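Local coordinates for putative methylase HI0767 (Haemophilus influenzae, PDB 2IFT), which probably methylates N2 of the guanine at position 966 of 16S rRNA in the assembled 30S particle, using S-adenosyl-L-methionine as methyl donor, at residues A[65-70]-A[130-135]; A[87-92]-A[106-111]; A[142-147]-A[159-164]. All blocks are in the same frame, centred on the assembly; numbering follows the deposited sequence.

Contact 1 (A[65-70]-A[130-135]); sequences GSLGFE and FLDPPF
Leu-67 and Phe-130 come together because each holds its CG beside the backbone N: chi1 of -66° sends the leucine branch off the helix, and chi1 of -54° lays the phenylalanine ring beneath that helix's first turn. The CB of Leu-67 sits over one face of the Phe-130 ring, 4.0 Å from the ring centroid and 15° off the ring normal, a CH-pi contact displaced toward the CG side of the ring. Farther out, Leu-67 CD1 drops to Phe-130 CB at 3.6 Å. The leucine thus lies along the root of the ring, its CB over the face and its CD1 against CB and CG of Phe-130. Phe-130 stands at the C-terminal end of strand 126-131 and Leu-67 in the first turn of helix 66-73, in a Rossmann-like methyltransferase fold, and the segment that follows the strand, Asp-Pro-Pro-Phe, matches the (D/N)PPY-type motif IV of N6-adenine and related amino-methyltransferases. Asp-132 opens that motif; its OD1 lies 4.1 Å from Leu-67 CD1, a plain van der Waals approach at the border of the apolar patch. Leu-44 of helix 39-52 also packs on Phe-130, and Lys-41 of the same helix touches Leu-67. At the helix start, Gly-65 is the N-cap residue, and Asp-59 OD2 accepts a hydrogen bond from Gly-68 N.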
ATOM      1  N   GLY A  65       0.031  -0.002   9.592  1.00 19.84           N
ATOM      2  CA  GLY A  65       1.110   0.565   8.804  1.00 18.97           C
ATOM      3  C   GLY A  65       2.120  -0.511   8.426  1.00 19.79           C
ATOM      4  O   GLY A  65       3.096  -0.241   7.736  1.00 19.33           O
ATOM      5  N   SER A  66       1.878  -1.739   8.877  1.00 20.95           N
ATOM      6  CA  SER A  66       2.761  -2.868   8.600  1.00 21.87           C
ATOM      7  C   SER A  66       3.329  -2.868   7.175  1.00 22.79           C
ATOM      8  O   SER A  66       4.551  -2.915   6.983  1.00 24.20           O
ATOM      9  CB  SER A  66       2.023  -4.190   8.871  1.00 19.02           C
ATOM     10  N   LEU A  67       2.457  -2.818   6.175  1.00 21.90           N
ATOM     11  CA  LEU A  67       2.919  -2.817   4.783  1.00 21.27           C
ATOM     12  C   LEU A  67       3.861  -1.650   4.483  1.00 20.20           C
ATOM     13  O   LEU A  67       4.956  -1.842   3.935  1.00 19.04           O
ATOM     14  CB  LEU A  67       1.727  -2.764   3.825  1.00 21.50           C
ATOM     15  CG  LEU A  67       0.824  -4.004   3.835  1.00 26.60           C
ATOM     16  CD1 LEU A  67      -0.394  -3.794   2.935  1.00 27.16           C
ATOM     17  CD2 LEU A  67       1.622  -5.209   3.370  1.00 27.13           C
ATOM     18  N   GLY A  68       3.423  -0.444   4.840  1.00 17.82           N
ATOM     19  CA  GLY A  68       4.220   0.749   4.602  1.00 17.28           C
ATOM     20  C   GLY A  68       5.545   0.771   5.342  1.00 16.92           C
ATOM     21  O   GLY A  68       6.579   1.139   4.777  1.00 13.86           O
ATOM     22  N   PHE A  69       5.523   0.394   6.615  1.00 17.04           N
ATOM     23  CA  PHE A  69       6.757   0.368   7.392  1.00 20.09           C
ATOM     24  C   PHE A  69       7.695  -0.646   6.750  1.00 21.99           C
ATOM     25  O   PHE A  69       8.896  -0.401   6.628  1.00 23.03           O
ATOM     26  CB  PHE A  69       6.473  -0.019   8.844  1.00 18.89           C
ATOM     27  CG  PHE A  69       5.795   1.065   9.636  1.00 17.98           C
ATOM     28  CD1 PHE A  69       4.649   0.798  10.368  1.00 17.87           C
ATOM     29  CD2 PHE A  69       6.311   2.352   9.657  1.00 19.63           C
ATOM     30  CE1 PHE A  69       4.027   1.798  11.106  1.00 18.25           C
ATOM     31  CE2 PHE A  69       5.694   3.357  10.391  1.00 19.45           C
ATOM     32  CZ  PHE A  69       4.550   3.079  11.117  1.00 17.59           C
ATOM     33  N   GLU A  70       7.142  -1.777   6.321  1.00 22.04           N
ATOM     34  CA  GLU A  70       7.953  -2.802   5.685  1.00 23.83           C
ATOM     35  C   GLU A  70       8.666  -2.174   4.494  1.00 25.04           C
ATOM     36  O   GLU A  70       9.875  -2.327   4.333  1.00 26.59           O
ATOM     37  CB  GLU A  70       7.075  -3.955   5.214  1.00 25.35           C
ATOM     38  CG  GLU A  70       7.819  -5.251   4.988  1.00 29.33           C
ATOM     39  CD  GLU A  70       8.470  -5.767   6.258  1.00 34.79           C
ATOM     40  OE1 GLU A  70       7.760  -5.936   7.281  1.00 32.96           O
ATOM     41  OE2 GLU A  70       9.700  -6.006   6.231  1.00 37.16           O
ATOM     42  N   PHE A 130      -0.571  -0.323  -1.949  1.00 12.72           N
ATOM     43  CA  PHE A 130      -1.116  -1.357  -1.072  1.00 13.93           C
ATOM     44  C   PHE A 130      -2.574  -1.016  -0.766  1.00 16.05           C
ATOM     45  O   PHE A 130      -2.861   0.012  -0.137  1.00 17.29           O
ATOM     46  CB  PHE A 130      -0.361  -1.420   0.267  1.00 14.99           C
ATOM     47  CG  PHE A 130       1.123  -1.590   0.133  1.00 14.78           C
ATOM     48  CD1 PHE A 130       1.979  -0.530   0.402  1.00 14.54           C
ATOM     49  CD2 PHE A 130       1.666  -2.806  -0.279  1.00 16.49           C
ATOM     50  CE1 PHE A 130       3.364  -0.669   0.266  1.00 14.86           C
ATOM     51  CE2 PHE A 130       3.047  -2.957  -0.416  1.00 16.08           C
ATOM     52  CZ  PHE A 130       3.899  -1.876  -0.141  1.00 14.87           C
ATOM     53  N   LEU A 131      -3.490  -1.863  -1.219  1.00 17.31           N
ATOM     54  CA  LEU A 131      -4.914  -1.669  -0.976  1.00 19.31           C
ATOM     55  C   LEU A 131      -5.496  -2.846  -0.203  1.00 21.77           C
ATOM     56  O   LEU A 131      -5.808  -3.887  -0.795  1.00 22.28           O
ATOM     57  CB  LEU A 131      -5.676  -1.547  -2.289  1.00 18.35           C
ATOM     58  CG  LEU A 131      -5.454  -0.325  -3.156  1.00 18.82           C
ATOM     59  CD1 LEU A 131      -6.277  -0.477  -4.411  1.00 19.20           C
ATOM     60  CD2 LEU A 131      -5.848   0.930  -2.403  1.00 18.79           C
ATOM     61  N   ASP A 132      -5.634  -2.690   1.110  1.00 24.42           N
ATOM     62  CA  ASP A 132      -6.207  -3.746   1.932  1.00 25.76           C
ATOM     63  C   ASP A 132      -7.292  -3.201   2.869  1.00 26.80           C
ATOM     64  O   ASP A 132      -7.185  -3.281   4.090  1.00 26.84           O
ATOM     65  CB  ASP A 132      -5.109  -4.463   2.722  1.00 26.50           C
ATOM     66  CG  ASP A 132      -4.459  -3.575   3.766  1.00 30.20           C
ATOM     67  OD1 ASP A 132      -4.247  -2.376   3.484  1.00 30.24           O
ATOM     68  OD2 ASP A 132      -4.154  -4.083   4.869  1.00 31.43           O
ATOM     69  N   PRO A 133      -8.360  -2.635   2.297  1.00 28.03           N
ATOM     70  CA  PRO A 133      -9.444  -2.096   3.118  1.00 29.99           C
ATOM     71  C   PRO A 133     -10.400  -3.202   3.565  1.00 32.32           C
ATOM     72  O   PRO A 133     -10.312  -4.342   3.111  1.00 29.54           O
ATOM     73  CB  PRO A 133     -10.123  -1.119   2.175  1.00 28.71           C
ATOM     74  CG  PRO A 133     -10.027  -1.828   0.883  1.00 28.37           C
ATOM     75  CD  PRO A 133      -8.585  -2.314   0.877  1.00 27.70           C
ATOM     76  N   PRO A 134     -11.327  -2.872   4.474  1.00 35.02           N
ATOM     77  CA  PRO A 134     -12.290  -3.865   4.955  1.00 34.35           C
ATOM     78  C   PRO A 134     -13.090  -4.403   3.775  1.00 34.89           C
ATOM     79  O   PRO A 134     -13.193  -3.744   2.739  1.00 33.53           O
ATOM     80  CB  PRO A 134     -13.148  -3.060   5.925  1.00 35.36           C
ATOM     81  CG  PRO A 134     -12.162  -2.088   6.498  1.00 35.96           C
ATOM     82  CD  PRO A 134     -11.413  -1.627   5.261  1.00 34.41           C
ATOM     83  N   PHE A 135     -13.668  -5.587   3.942  1.00 37.28           N
ATOM     84  CA  PHE A 135     -14.446  -6.227   2.883  1.00 40.44           C
ATOM     85  C   PHE A 135     -15.926  -5.861   2.873  1.00 41.85           C
ATOM     86  O   PHE A 135     -16.399  -5.055   3.676  1.00 42.65           O
ATOM     87  CB  PHE A 135     -14.340  -7.746   3.015  1.00 42.69           C
ATOM     88  CG  PHE A 135     -12.933  -8.256   3.136  1.00 44.19           C
ATOM     89  CD1 PHE A 135     -12.685  -9.485   3.740  1.00 45.50           C
ATOM     90  CD2 PHE A 135     -11.862  -7.527   2.636  1.00 44.53           C
ATOM     91  CE1 PHE A 135     -11.386  -9.981   3.845  1.00 45.58           C
ATOM     92  CE2 PHE A 135     -10.560  -8.014   2.736  1.00 46.01           C
ATOM     93  CZ  PHE A 135     -10.323  -9.247   3.343  1.00 45.18           C
TER

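Contact 2 (A[87-92]-A[106-111]); sequences TVANQL and AEVINQ
Val-108 faces helix 86-98 from the edge strand 106-109, and its two methyls divide the helix surface between them. Its CB is the branch point, set back from the helix, and the work is done one bond farther out. With CG1 anti to the backbone N (chi1 179°), that methyl reaches the turn at Ala-89, lying 3.9 Å from Ala-89 O and 4.2 Å from Ala-89 CB. The other methyl, CG2, meets Leu-92 CB at 4.2 Å, three residues, nearly one turn, farther along. Ala-89 and Leu-92 therefore present neighbouring points on one side of the helix, and the valine spans both. Lys-93 and Leu-96 of the same helix also touch Val-108 and carry the packing onward.

At the other end of the contact Asn-110 swings its side chain back toward Ala-89. It is the central residue of an inverse gamma turn in which Gln-111 N donates to Ile-109 O at 3.0 Å, just where the strand ends. Across the contact all these approaches are van der Waals contacts, with no polar bond holding helix to strand. The strand itself is secured from its neighbour: Glu-107 and Ile-109 make backbone hydrogen bonds to strand 78-82 and the residue just beyond it. Strand 78-82, helix 86-98 and strand 106-109 together form a beta-alpha-beta unit, the parallel crossover at one edge of the Rossmann-like methyltransferase sheet.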
ATOM      1  N   THR A  87      -7.026   8.635  15.442  1.00 26.24           N
ATOM      2  CA  THR A  87      -6.323   7.932  16.506  1.00 27.24           C
ATOM      3  C   THR A  87      -5.249   6.998  15.947  1.00 27.15           C
ATOM      4  O   THR A  87      -4.158   6.889  16.504  1.00 26.86           O
ATOM      5  CB  THR A  87      -7.296   7.119  17.371  1.00 28.30           C
ATOM      6  OG1 THR A  87      -8.278   8.001  17.929  1.00 31.63           O
ATOM      7  CG2 THR A  87      -6.550   6.421  18.499  1.00 28.00           C
ATOM      8  N   VAL A  88      -5.561   6.322  14.849  1.00 25.74           N
ATOM      9  CA  VAL A  88      -4.604   5.415  14.228  1.00 25.34           C
ATOM     10  C   VAL A  88      -3.538   6.227  13.483  1.00 25.16           C
ATOM     11  O   VAL A  88      -2.356   5.861  13.452  1.00 23.33           O
ATOM     12  CB  VAL A  88      -5.312   4.469  13.236  1.00 25.20           C
ATOM     13  CG1 VAL A  88      -4.307   3.542  12.588  1.00 24.47           C
ATOM     14  CG2 VAL A  88      -6.380   3.672  13.965  1.00 25.13           C
ATOM     15  N   ALA A  89      -3.966   7.339  12.893  1.00 23.97           N
ATOM     16  CA  ALA A  89      -3.056   8.202  12.155  1.00 24.37           C
ATOM     17  C   ALA A  89      -1.990   8.800  13.078  1.00 23.83           C
ATOM     18  O   ALA A  89      -0.853   8.995  12.661  1.00 22.68           O
ATOM     19  CB  ALA A  89      -3.845   9.312  11.441  1.00 20.31           C
ATOM     20  N   ASN A  90      -2.349   9.090  14.327  1.00 25.61           N
ATOM     21  CA  ASN A  90      -1.378   9.647  15.272  1.00 27.14           C
ATOM     22  C   ASN A  90      -0.371   8.571  15.646  1.00 26.77           C
ATOM     23  O   ASN A  90       0.820   8.843  15.791  1.00 26.86           O
ATOM     24  CB  ASN A  90      -2.054  10.148  16.549  1.00 29.17           C
ATOM     25  CG  ASN A  90      -2.986  11.310  16.303  1.00 31.95           C
ATOM     26  OD1 ASN A  90      -2.700  12.195  15.490  1.00 32.76           O
ATOM     27  ND2 ASN A  90      -4.104  11.328  17.020  1.00 32.61           N
ATOM     28  N   GLN A  91      -0.857   7.348  15.813  1.00 25.25           N
ATOM     29  CA  GLN A  91       0.021   6.240  16.155  1.00 26.99           C
ATOM     30  C   GLN A  91       1.086   6.120  15.062  1.00 27.01           C
ATOM     31  O   GLN A  91       2.278   6.029  15.353  1.00 26.24           O
ATOM     32  CB  GLN A  91      -0.789   4.949  16.257  1.00 27.19           C
ATOM     33  CG  GLN A  91       0.005   3.724  16.681  1.00 31.98           C
ATOM     34  CD  GLN A  91       0.627   3.860  18.064  1.00 34.84           C
ATOM     35  OE1 GLN A  91       0.133   4.603  18.918  1.00 36.82           O
ATOM     36  NE2 GLN A  91       1.709   3.127  18.296  1.00 37.23           N
ATOM     37  N   LEU A  92       0.649   6.137  13.803  1.00 26.75           N
ATOM     38  CA  LEU A  92       1.580   6.046  12.683  1.00 27.32           C
ATOM     39  C   LEU A  92       2.663   7.113  12.817  1.00 26.97           C
ATOM     40  O   LEU A  92       3.846   6.811  12.752  1.00 27.54           O
ATOM     41  CB  LEU A  92       0.845   6.225  11.350  1.00 25.33           C
ATOM     42  CG  LEU A  92      -0.077   5.098  10.866  1.00 25.88           C
ATOM     43  CD1 LEU A  92      -0.752   5.518   9.567  1.00 23.33           C
ATOM     44  CD2 LEU A  92       0.714   3.816  10.654  1.00 25.80           C
ATOM     45  N   ALA A 106       8.705   9.558   4.610  1.00 34.91           N
ATOM     46  CA  ALA A 106       7.382   9.052   4.985  1.00 33.92           C
ATOM     47  C   ALA A 106       6.415  10.194   5.267  1.00 32.75           C
ATOM     48  O   ALA A 106       6.788  11.201   5.868  1.00 35.13           O
ATOM     49  CB  ALA A 106       7.490   8.157   6.208  1.00 33.13           C
ATOM     50  N   GLU A 107       5.170  10.033   4.833  1.00 29.83           N
ATOM     51  CA  GLU A 107       4.154  11.054   5.046  1.00 26.46           C
ATOM     52  C   GLU A 107       2.818  10.445   5.443  1.00 24.54           C
ATOM     53  O   GLU A 107       2.410   9.426   4.900  1.00 23.22           O
ATOM     54  CB  GLU A 107       3.975  11.883   3.775  1.00 28.54           C
ATOM     55  CG  GLU A 107       2.788  12.816   3.820  1.00 31.46           C
ATOM     56  CD  GLU A 107       2.679  13.688   2.591  1.00 33.08           C
ATOM     57  OE1 GLU A 107       2.989  13.206   1.476  1.00 36.06           O
ATOM     58  OE2 GLU A 107       2.268  14.855   2.742  1.00 35.74           O
ATOM     59  N   VAL A 108       2.137  11.083   6.387  1.00 22.98           N
ATOM     60  CA  VAL A 108       0.840  10.605   6.856  1.00 21.75           C
ATOM     61  C   VAL A 108      -0.244  11.617   6.496  1.00 22.79           C
ATOM     62  O   VAL A 108      -0.191  12.770   6.920  1.00 22.09           O
ATOM     63  CB  VAL A 108       0.832  10.405   8.399  1.00 21.97           C
ATOM     64  CG1 VAL A 108      -0.551   9.934   8.870  1.00 18.88           C
ATOM     65  CG2 VAL A 108       1.894   9.386   8.799  1.00 19.59           C
ATOM     66  N   ILE A 109      -1.215  11.185   5.695  1.00 22.26           N
ATOM     67  CA  ILE A 109      -2.320  12.048   5.300  1.00 21.16           C
ATOM     68  C   ILE A 109      -3.574  11.484   5.942  1.00 19.67           C
ATOM     69  O   ILE A 109      -3.972  10.360   5.646  1.00 18.19           O
ATOM     70  CB  ILE A 109      -2.499  12.079   3.768  1.00 21.75           C
ATOM     71  CG1 ILE A 109      -1.250  12.682   3.118  1.00 20.25           C
ATOM     72  CG2 ILE A 109      -3.741  12.895   3.401  1.00 20.79           C
ATOM     73  CD1 ILE A 109      -1.310  12.761   1.612  1.00 17.32           C
ATOM     74  N   ASN A 110      -4.176  12.265   6.834  1.00 18.92           N
ATOM     75  CA  ASN A 110      -5.374  11.848   7.556  1.00 18.62           C
ATOM     76  C   ASN A 110      -6.643  11.998   6.708  1.00 18.69           C
ATOM     77  O   ASN A 110      -7.407  12.954   6.859  1.00 17.86           O
ATOM     78  CB  ASN A 110      -5.488  12.655   8.863  1.00 19.54           C
ATOM     79  CG  ASN A 110      -6.699  12.264   9.701  1.00 20.19           C
ATOM     80  OD1 ASN A 110      -6.977  11.082   9.904  1.00 19.97           O
ATOM     81  ND2 ASN A 110      -7.418  13.260  10.201  1.00 19.85           N
ATOM     82  N   GLN A 111      -6.846  11.041   5.809  1.00 17.31           N
ATOM     83  CA  GLN A 111      -8.010  11.011   4.934  1.00 17.86           C
ATOM     84  C   GLN A 111      -8.298   9.586   4.516  1.00 18.94           C
ATOM     85  O   GLN A 111      -7.424   8.710   4.564  1.00 20.23           O
ATOM     86  CB  GLN A 111      -7.767  11.793   3.642  1.00 18.15           C
ATOM     87  CG  GLN A 111      -7.828  13.291   3.718  1.00 18.55           C
ATOM     88  CD  GLN A 111      -7.578  13.921   2.362  1.00 20.05           C
ATOM     89  OE1 GLN A 111      -8.222  13.558   1.368  1.00 21.79           O
ATOM     90  NE2 GLN A 111      -6.644  14.868   2.307  1.00 15.86           N
TER

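Contact 3 (A[142-147]-A[159-164]); sequences QAISLL and IYVETE
Ile-159, the first residue of the strand segment to meet the helix, offers its CG2 methyl to two partners: Ile-144 CD1 at 4.3 Å and Leu-147 CD1 at 4.4 Å. Tyr-160 turns to the other side of the sheet, where its hydroxyl is modelled implausibly close to Glu-162 OE1, so the details of that bond are doubtful. Val-161 comes back to the helix side. Its CG2 meets Ile-144 CD1 at 3.9 Å, the closest approach between the two segments. Ile-144 leaves the helix without aiming at the strand, but chi1 of -61° and chi2 of -57° bend the chain so that its terminal methyl rests against both Ile-159 and Val-161. All four of these side chains are buried. Leu-131 and Val-129 of the neighbouring strand, together with Trp-175, continue the same apolar layer. The axes of segments 142-147 and 159-164 come within 11.2 Å of each other and run nearly antiparallel, at 161°, as expected for the helix of a beta-alpha-beta crossover, here the one leading from strand 126-131 through helix 139-149 to strand 157-164 in the Rossmann-like sheet.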
ATOM      1  N   GLN A 142     -13.542   0.461  -5.509  1.00 21.96           N
ATOM      2  CA  GLN A 142     -13.684   1.908  -5.656  1.00 23.74           C
ATOM      3  C   GLN A 142     -12.305   2.582  -5.761  1.00 22.73           C
ATOM      4  O   GLN A 142     -12.085   3.459  -6.604  1.00 21.50           O
ATOM      5  CB  GLN A 142     -14.454   2.483  -4.465  1.00 26.13           C
ATOM      6  CG  GLN A 142     -15.916   2.034  -4.375  1.00 30.93           C
ATOM      7  CD  GLN A 142     -16.610   2.551  -3.118  1.00 35.42           C
ATOM      8  OE1 GLN A 142     -16.639   3.763  -2.862  1.00 35.67           O
ATOM      9  NE2 GLN A 142     -17.172   1.633  -2.324  1.00 35.84           N
ATOM     10  N   ALA A 143     -11.374   2.163  -4.909  1.00 20.65           N
ATOM     11  CA  ALA A 143     -10.031   2.722  -4.914  1.00 19.91           C
ATOM     12  C   ALA A 143      -9.323   2.448  -6.240  1.00 20.77           C
ATOM     13  O   ALA A 143      -8.654   3.334  -6.790  1.00 17.61           O
ATOM     14  CB  ALA A 143      -9.221   2.141  -3.767  1.00 18.58           C
ATOM     15  N   ILE A 144      -9.471   1.221  -6.743  1.00 19.45           N
ATOM     16  CA  ILE A 144      -8.847   0.837  -8.004  1.00 21.25           C
ATOM     17  C   ILE A 144      -9.288   1.820  -9.074  1.00 20.45           C
ATOM     18  O   ILE A 144      -8.467   2.421  -9.765  1.00 20.85           O
ATOM     19  CB  ILE A 144      -9.284  -0.585  -8.457  1.00 23.15           C
ATOM     20  CG1 ILE A 144      -8.858  -1.625  -7.424  1.00 24.75           C
ATOM     21  CG2 ILE A 144      -8.687  -0.906  -9.816  1.00 20.30           C
ATOM     22  CD1 ILE A 144      -7.391  -1.631  -7.135  1.00 28.48           C
ATOM     23  N   SER A 145     -10.600   1.968  -9.199  1.00 19.40           N
ATOM     24  CA  SER A 145     -11.180   2.863 -10.176  1.00 21.47           C
ATOM     25  C   SER A 145     -10.582   4.264 -10.093  1.00 18.63           C
ATOM     26  O   SER A 145     -10.214   4.841 -11.107  1.00 20.57           O
ATOM     27  CB  SER A 145     -12.696   2.932  -9.981  1.00 23.71           C
ATOM     28  OG  SER A 145     -13.210   4.132 -10.534  1.00 29.96           O
ATOM     29  N   LEU A 146     -10.475   4.803  -8.887  1.00 17.20           N
ATOM     30  CA  LEU A 146      -9.923   6.141  -8.705  1.00 15.94           C
ATOM     31  C   LEU A 146      -8.437   6.234  -9.077  1.00 17.07           C
ATOM     32  O   LEU A 146      -8.008   7.201  -9.705  1.00 14.23           O
ATOM     33  CB  LEU A 146     -10.147   6.586  -7.264  1.00 14.95           C
ATOM     34  CG  LEU A 146     -11.630   6.686  -6.865  1.00 17.84           C
ATOM     35  CD1 LEU A 146     -11.757   6.907  -5.359  1.00 12.49           C
ATOM     36  CD2 LEU A 146     -12.299   7.827  -7.639  1.00 14.00           C
ATOM     37  N   LEU A 147      -7.647   5.239  -8.685  1.00 18.11           N
ATOM     38  CA  LEU A 147      -6.230   5.239  -9.036  1.00 19.43           C
ATOM     39  C   LEU A 147      -6.101   5.419 -10.541  1.00 21.71           C
ATOM     40  O   LEU A 147      -5.341   6.262 -11.012  1.00 22.01           O
ATOM     41  CB  LEU A 147      -5.567   3.918  -8.630  1.00 17.41           C
ATOM     42  CG  LEU A 147      -5.211   3.733  -7.154  1.00 15.46           C
ATOM     43  CD1 LEU A 147      -4.732   2.314  -6.930  1.00 16.50           C
ATOM     44  CD2 LEU A 147      -4.136   4.737  -6.746  1.00 14.03           C
ATOM     45  N   ILE A 159       0.318  -3.072  -8.021  1.00 18.18           N
ATOM     46  CA  ILE A 159      -0.795  -2.810  -7.120  1.00 18.61           C
ATOM     47  C   ILE A 159      -1.135  -4.074  -6.368  1.00 19.75           C
ATOM     48  O   ILE A 159      -1.490  -5.098  -6.960  1.00 19.73           O
ATOM     49  CB  ILE A 159      -2.066  -2.344  -7.860  1.00 20.25           C
ATOM     50  CG1 ILE A 159      -1.709  -1.265  -8.879  1.00 18.25           C
ATOM     51  CG2 ILE A 159      -3.091  -1.792  -6.843  1.00 17.47           C
ATOM     52  CD1 ILE A 159      -1.085  -0.070  -8.257  1.00 24.26           C
ATOM     53  N   TYR A 160      -1.003  -3.991  -5.053  1.00 20.63           N
ATOM     54  CA  TYR A 160      -1.291  -5.102  -4.173  1.00 21.53           C
ATOM     55  C   TYR A 160      -2.701  -4.922  -3.632  1.00 22.26           C
ATOM     56  O   TYR A 160      -3.067  -3.852  -3.130  1.00 22.10           O
ATOM     57  CB  TYR A 160      -0.278  -5.126  -3.036  1.00 23.47           C
ATOM     58  CG  TYR A 160      -0.529  -6.217  -2.037  1.00 27.18           C
ATOM     59  CD1 TYR A 160      -1.333  -5.998  -0.922  1.00 27.55           C
ATOM     60  CD2 TYR A 160       0.022  -7.479  -2.215  1.00 28.55           C
ATOM     61  CE1 TYR A 160      -1.578  -7.012  -0.007  1.00 31.65           C
ATOM     62  CE2 TYR A 160      -0.220  -8.502  -1.309  1.00 32.46           C
ATOM     63  CZ  TYR A 160      -1.021  -8.262  -0.204  1.00 33.93           C
ATOM     64  OH  TYR A 160      -1.256  -9.271   0.708  1.00 37.82           O
ATOM     65  N   VAL A 161      -3.497  -5.972  -3.740  1.00 22.35           N
ATOM     66  CA  VAL A 161      -4.871  -5.908  -3.285  1.00 22.51           C
ATOM     67  C   VAL A 161      -5.262  -7.156  -2.516  1.00 22.73           C
ATOM     68  O   VAL A 161      -4.919  -8.272  -2.899  1.00 21.41           O
ATOM     69  CB  VAL A 161      -5.831  -5.734  -4.487  1.00 22.28           C
ATOM     70  CG1 VAL A 161      -7.274  -5.664  -4.005  1.00 22.24           C
ATOM     71  CG2 VAL A 161      -5.456  -4.481  -5.267  1.00 21.38           C
ATOM     72  N   GLU A 162      -5.962  -6.946  -1.413  1.00 23.92           N
ATOM     73  CA  GLU A 162      -6.443  -8.034  -0.585  1.00 28.32           C
ATOM     74  C   GLU A 162      -7.944  -7.878  -0.536  1.00 29.14           C
ATOM     75  O   GLU A 162      -8.452  -6.829  -0.148  1.00 31.15           O
ATOM     76  CB  GLU A 162      -5.868  -7.943   0.818  1.00 30.06           C
ATOM     77  CG  GLU A 162      -4.402  -8.285   0.899  1.00 35.12           C
ATOM     78  CD  GLU A 162      -3.917  -8.333   2.327  1.00 37.19           C
ATOM     79  OE1 GLU A 162      -2.725  -8.624   2.536  1.00 36.78           O
ATOM     80  OE2 GLU A 162      -4.735  -8.078   3.239  1.00 39.97           O
ATOM     81  N   THR A 163      -8.654  -8.927  -0.916  1.00 31.12           N
ATOM     82  CA  THR A 163     -10.099  -8.866  -0.965  1.00 34.99           C
ATOM     83  C   THR A 163     -10.769 -10.140  -0.451  1.00 37.40           C
ATOM     84  O   THR A 163     -10.085 -11.118  -0.141  1.00 37.54           O
ATOM     85  CB  THR A 163     -10.512  -8.557  -2.416  1.00 34.68           C
ATOM     86  OG1 THR A 163     -10.968  -7.203  -2.487  1.00 37.65           O
ATOM     87  CG2 THR A 163     -11.569  -9.507  -2.922  1.00 37.93           C
ATOM     88  N   GLU A 164     -12.098 -10.114  -0.337  1.00 38.74           N
ATOM     89  CA  GLU A 164     -12.854 -11.276   0.120  1.00 39.52           C
ATOM     90  C   GLU A 164     -12.643 -12.429  -0.853  1.00 40.30           C
ATOM     91  O   GLU A 164     -12.772 -12.273  -2.066  1.00 38.49           O
ATOM     92  CB  GLU A 164     -14.346 -10.946   0.228  1.00 38.65           C
TER

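All three contacts pack against one seven-stranded sheet. Contacts 1 and 3 share a seam, their centres 11 Å apart: Leu-131 N lies 2.8 Å from Tyr-160 O, a probable hydrogen bond between neighbouring strands, and Leu-131 also packs on Ile-144. Contact 2 joins contact 1 from the other direction, through Leu-92 CD2, 3.8 Å from Gly-65 CA and 3.9 Å from Phe-69 CE1. Contacts 2 and 3 stay apart, with about 10 Å between their nearest atoms. Contact 1 therefore sits between the other two and holds the Asp-Pro-Pro-Phe segment, which in related methyltransferases borders the catalytic pocket.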